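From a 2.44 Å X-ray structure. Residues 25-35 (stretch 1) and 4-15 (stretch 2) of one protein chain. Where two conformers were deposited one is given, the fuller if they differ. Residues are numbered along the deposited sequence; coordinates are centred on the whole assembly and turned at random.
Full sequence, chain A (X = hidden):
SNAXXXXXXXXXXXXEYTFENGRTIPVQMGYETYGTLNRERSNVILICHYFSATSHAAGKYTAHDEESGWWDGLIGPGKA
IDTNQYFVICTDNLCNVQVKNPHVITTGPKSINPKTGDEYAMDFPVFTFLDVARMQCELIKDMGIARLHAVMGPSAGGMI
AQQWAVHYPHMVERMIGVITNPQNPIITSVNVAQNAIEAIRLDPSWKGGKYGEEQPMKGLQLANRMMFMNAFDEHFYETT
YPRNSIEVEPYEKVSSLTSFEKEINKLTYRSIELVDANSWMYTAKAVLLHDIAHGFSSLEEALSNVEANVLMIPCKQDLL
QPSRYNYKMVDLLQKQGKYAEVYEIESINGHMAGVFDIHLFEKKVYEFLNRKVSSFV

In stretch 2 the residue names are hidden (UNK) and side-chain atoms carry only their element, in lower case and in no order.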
# COMPACT_ATOMS: atom_id res chain seq x y z
N ILE A 25 25.70 18.72 8.90
CA ILE A 25 26.13 18.75 7.51
C ILE A 25 25.83 20.15 6.96
O ILE A 25 25.05 20.89 7.56
CB ILE A 25 25.42 17.64 6.65
CG1 ILE A 25 23.89 17.78 6.72
CG2 ILE A 25 25.83 16.26 7.09
CD1 ILE A 25 23.12 17.15 5.54
N PRO A 26 26.49 20.55 5.87
CA PRO A 26 26.05 21.73 5.13
C PRO A 26 24.66 21.53 4.48
O PRO A 26 24.37 20.46 3.94
CB PRO A 26 27.13 21.92 4.03
CG PRO A 26 28.29 21.08 4.44
CD PRO A 26 27.77 20.00 5.35
N VAL A 27 23.87 22.59 4.48
CA VAL A 27 22.55 22.57 3.86
C VAL A 27 22.32 23.85 3.05
O VAL A 27 22.92 24.88 3.33
CB VAL A 27 21.44 22.48 4.95
CG1 VAL A 27 21.60 21.19 5.81
CG2 VAL A 27 21.49 23.68 5.82
N GLN A 28 21.44 23.76 2.06
CA GLN A 28 20.95 24.91 1.31
C GLN A 28 19.43 24.81 1.23
O GLN A 28 18.87 23.74 1.42
CB GLN A 28 21.51 24.93 -0.10
CG GLN A 28 21.29 23.60 -0.83
CD GLN A 28 21.75 23.59 -2.29
OE1 GLN A 28 22.51 24.45 -2.72
NE2 GLN A 28 21.24 22.61 -3.06
N MSE A 29 18.79 25.92 0.90
CA MSE A 29 17.37 26.04 0.93
C MSE A 29 16.93 27.12 -0.04
O MSE A 29 17.26 28.28 0.13
CB MSE A 29 16.94 26.41 2.35
CG MSE A 29 15.44 26.33 2.59
SE MSE A 29 15.00 26.97 4.38
CE MSE A 29 13.95 25.53 5.00
N GLY A 30 16.14 26.76 -1.04
CA GLY A 30 15.63 27.77 -1.94
C GLY A 30 14.53 28.56 -1.27
O GLY A 30 13.93 28.07 -0.36
N TYR A 31 14.28 29.77 -1.71
CA TYR A 31 13.10 30.49 -1.22
C TYR A 31 12.71 31.57 -2.20
O TYR A 31 13.43 31.82 -3.17
CB TYR A 31 13.33 31.10 0.16
CG TYR A 31 14.32 32.25 0.21
CD1 TYR A 31 13.89 33.55 0.23
CD2 TYR A 31 15.70 32.02 0.31
CE1 TYR A 31 14.79 34.61 0.28
CE2 TYR A 31 16.62 33.09 0.40
CZ TYR A 31 16.16 34.38 0.38
OH TYR A 31 17.03 35.45 0.45
N GLU A 32 11.58 32.19 -1.94
CA GLU A 32 11.12 33.25 -2.79
C GLU A 32 10.20 34.11 -1.97
O GLU A 32 9.68 33.63 -0.97
CB GLU A 32 10.46 32.68 -4.05
CG GLU A 32 9.10 32.05 -3.85
CD GLU A 32 8.67 31.23 -5.03
OE1 GLU A 32 9.41 30.26 -5.33
OE2 GLU A 32 7.60 31.53 -5.66
N THR A 33 10.02 35.37 -2.36
CA THR A 33 9.26 36.35 -1.57
C THR A 33 8.34 37.14 -2.49
O THR A 33 8.57 37.25 -3.69
CB THR A 33 10.19 37.36 -0.80
OG1 THR A 33 10.72 38.34 -1.71
CG2 THR A 33 11.35 36.64 -0.07
N TYR A 34 7.29 37.70 -1.92
CA TYR A 34 6.32 38.49 -2.64
C TYR A 34 5.98 39.71 -1.77
O TYR A 34 6.01 39.64 -0.55
CB TYR A 34 5.04 37.71 -2.94
CG TYR A 34 5.22 36.23 -3.18
CD1 TYR A 34 5.69 35.74 -4.40
CD2 TYR A 34 4.86 35.29 -2.21
CE1 TYR A 34 5.84 34.35 -4.62
CE2 TYR A 34 5.01 33.92 -2.44
CZ TYR A 34 5.50 33.45 -3.64
OH TYR A 34 5.63 32.09 -3.86
N GLY A 35 5.64 40.83 -2.41
CA GLY A 35 5.38 42.07 -1.67
C GLY A 35 6.65 42.74 -1.15
O GLY A 35 7.76 42.39 -1.54
N UNK A 4 0.78 40.53 -10.21
CA UNK A 4 2.06 40.39 -9.43
C UNK A 4 3.25 40.50 -10.32
O UNK A 4 3.15 40.24 -11.52
c UNK A 4 1.39 38.98 -7.44
c UNK A 4 2.13 39.02 -8.74
se UNK A 4 2.16 37.81 -6.09
c UNK A 4 1.72 36.09 -6.85
N UNK A 5 4.39 40.85 -9.74
CA UNK A 5 5.67 40.90 -10.46
C UNK A 5 6.21 39.49 -10.60
O UNK A 5 6.00 38.65 -9.73
n UNK A 5 5.13 44.88 -10.53
c UNK A 5 6.21 44.12 -10.42
c UNK A 5 6.69 41.74 -9.68
c UNK A 5 6.22 43.14 -9.27
o UNK A 5 7.17 44.19 -11.19
N UNK A 6 6.93 39.22 -11.68
CA UNK A 6 7.58 37.94 -11.84
C UNK A 6 8.44 37.65 -10.62
O UNK A 6 9.07 38.56 -10.06
c UNK A 6 5.95 37.53 -13.99
c UNK A 6 7.48 37.43 -14.27
c UNK A 6 8.39 37.90 -13.12
c UNK A 6 9.59 36.96 -12.97
N UNK A 7 8.43 36.40 -10.18
CA UNK A 7 9.04 35.99 -8.94
C UNK A 7 10.47 35.52 -9.17
O UNK A 7 10.75 34.81 -10.12
c UNK A 7 8.22 34.85 -8.26
c UNK A 7 6.83 35.35 -7.85
c UNK A 7 9.00 34.24 -7.05
N UNK A 8 11.35 35.87 -8.26
CA UNK A 8 12.75 35.52 -8.38
C UNK A 8 13.07 34.46 -7.35
O UNK A 8 12.76 34.62 -6.19
n UNK A 8 17.77 36.67 -10.02
c UNK A 8 17.52 36.40 -8.54
c UNK A 8 13.62 36.76 -8.13
c UNK A 8 16.21 37.07 -8.01
c UNK A 8 14.97 36.70 -8.89
N UNK A 9 13.68 33.37 -7.77
CA UNK A 9 14.13 32.36 -6.83
C UNK A 9 15.41 32.84 -6.16
O UNK A 9 16.29 33.37 -6.82
c UNK A 9 14.62 29.85 -6.63
c UNK A 9 13.33 29.17 -6.18
n UNK A 9 12.52 27.06 -5.10
c UNK A 9 14.38 31.04 -7.55
c UNK A 9 13.62 28.05 -5.16
N UNK A 10 15.50 32.66 -4.86
CA UNK A 10 16.73 32.95 -4.12
C UNK A 10 17.23 31.68 -3.47
O UNK A 10 16.56 30.62 -3.49
c UNK A 10 16.48 33.95 -3.00
c UNK A 10 15.65 35.13 -3.38
o UNK A 10 17.65 36.06 -4.34
o UNK A 10 15.82 37.33 -4.14
c UNK A 10 16.44 36.25 -4.00
N UNK A 11 18.39 31.80 -2.84
CA UNK A 11 19.07 30.67 -2.24
C UNK A 11 19.65 31.06 -0.88
O UNK A 11 20.28 32.09 -0.76
c UNK A 11 21.12 29.18 -2.69
n UNK A 11 23.81 26.94 -4.39
c UNK A 11 20.19 30.24 -3.20
c UNK A 11 23.14 27.75 -3.33
c UNK A 11 22.05 28.71 -3.83
N UNK A 12 19.41 30.24 0.14
CA UNK A 12 20.00 30.42 1.45
C UNK A 12 20.85 29.21 1.78
O UNK A 12 20.44 28.07 1.55
c UNK A 12 19.15 29.72 4.86
c UNK A 12 20.15 31.82 4.30
c UNK A 12 20.62 31.95 5.60
c UNK A 12 20.33 30.98 6.54
c UNK A 12 19.58 29.85 6.17
c UNK A 12 19.42 30.71 3.91
c UNK A 12 18.91 30.58 2.49
N UNK A 13 22.05 29.45 2.30
CA UNK A 13 23.03 28.41 2.62
C UNK A 13 23.41 28.45 4.08
O UNK A 13 23.47 29.52 4.67
c UNK A 13 24.00 28.82 -0.68
c UNK A 13 24.23 27.90 0.48
c UNK A 13 24.32 28.65 1.81
c UNK A 13 25.60 28.28 2.58
N UNK A 14 23.63 27.28 4.66
CA UNK A 14 24.31 27.16 5.95
C UNK A 14 25.49 26.22 5.75
O UNK A 14 25.38 25.16 5.14
c UNK A 14 21.15 26.84 8.18
c UNK A 14 22.24 27.61 7.42
c UNK A 14 23.39 26.67 7.03
c UNK A 14 22.71 28.82 8.28
N UNK A 15 26.65 26.67 6.22
CA UNK A 15 27.88 25.94 6.02
C UNK A 15 27.85 24.68 6.87
O UNK A 15 28.38 23.65 6.47
n UNK A 15 31.90 30.74 5.53
c UNK A 15 30.59 28.69 5.89
c UNK A 15 31.21 29.60 4.83
c UNK A 15 29.46 27.86 5.37
c UNK A 15 29.08 26.81 6.40
O HOH W 1 10.54 37.73 -6.42

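Position 4 carries two carbons, a selenium and a last carbon in an unbranched row, which is selenomethionine, Met-4. Its SE lies 4.3 Å from CB of Tyr-34 and oblique to that ring, a loose cover near the end of the partner strand. Position 5 has three carbons, the third bearing one oxygen and one nitrogen. It touches nothing on stretch 1, so the atoms alone must speak; an amide would fit, and the residue is Gln-5. Position 6 has four carbons forked at the first, one arm two carbons long: Ile-6, also out of reach.

At position 7 one carbon carries two more, the compact fork of Val-7. It points toward the partner and is buried there. Its CG2 meets CE1 of Tyr-34 at 3.5 Å, at the ring's edge, while its CG1 lies 3.4 Å from OE2 of Glu-32. That carboxylate is held from within its own stretch, since Tyr-34 OH donates to Glu-32 OE2 at 2.7 Å.

Position 8 shows four carbons in a row ending in nitrogen, Lys-8, pointing away. Its backbone does the work: a water accepts from Lys-8 N at 2.7 Å and donates weakly to Thr-33 O at 3.4 Å, linking the two stretches where no direct hydrogen bond joins them. Position 9 has the same chain, Lys-9, but its end swings back, placing CE 3.8 Å from CA of Gly-30. A CB on that glycine would fall 2.6 Å from Lys-9 CE, so the missing side chain is what leaves room for the lysine.

Position 10 has three carbons, the third with two oxygens: Glu-10. Its CB sits over one face of the Tyr-31 ring, 3.4 Å from CZ, a CH-pi contact that uses the aliphatic root of an acidic residue as a greasy surface. Position 11 is again four carbons and a nitrogen, now fully extended: Lys-11, whose NZ gives a weak hydrogen bond of 3.3 Å to OE1 of Gln-28.

Position 12 has one carbon and a six-carbon ring with no oxygen, hence Phe-12; its CB is 4.0 Å from CE2 of Tyr-31. Position 13, four carbons forked at the first with one longer arm, is Ile-13, its CG1 4.1 Å from CB of Gln-28. Position 14 has four carbons forked at the second, Leu-14, and its CB packs 3.7 Å from CG2 of Val-27. Position 15, four carbons and a nitrogen, is Lys-15; the side chain points away, yet its O lies 3.2 Å from CB of Pro-26.

The contact is an antiparallel ladder. Glu-10, Phe-12 and Leu-14 each exchange two backbone hydrogen bonds with Tyr-31, Met-29 and Val-27, from 2.8 Å for Leu-14 N to Val-27 O up to 3.1 Å for Val-27 N to Leu-14 O. Those six residues share one face; Lys-11 and Ile-13 share the other with Gln-28. Backbone pairing sets the register, and side chains pack along it.

Stretch 2 4-15: MQIVKKEKFILK
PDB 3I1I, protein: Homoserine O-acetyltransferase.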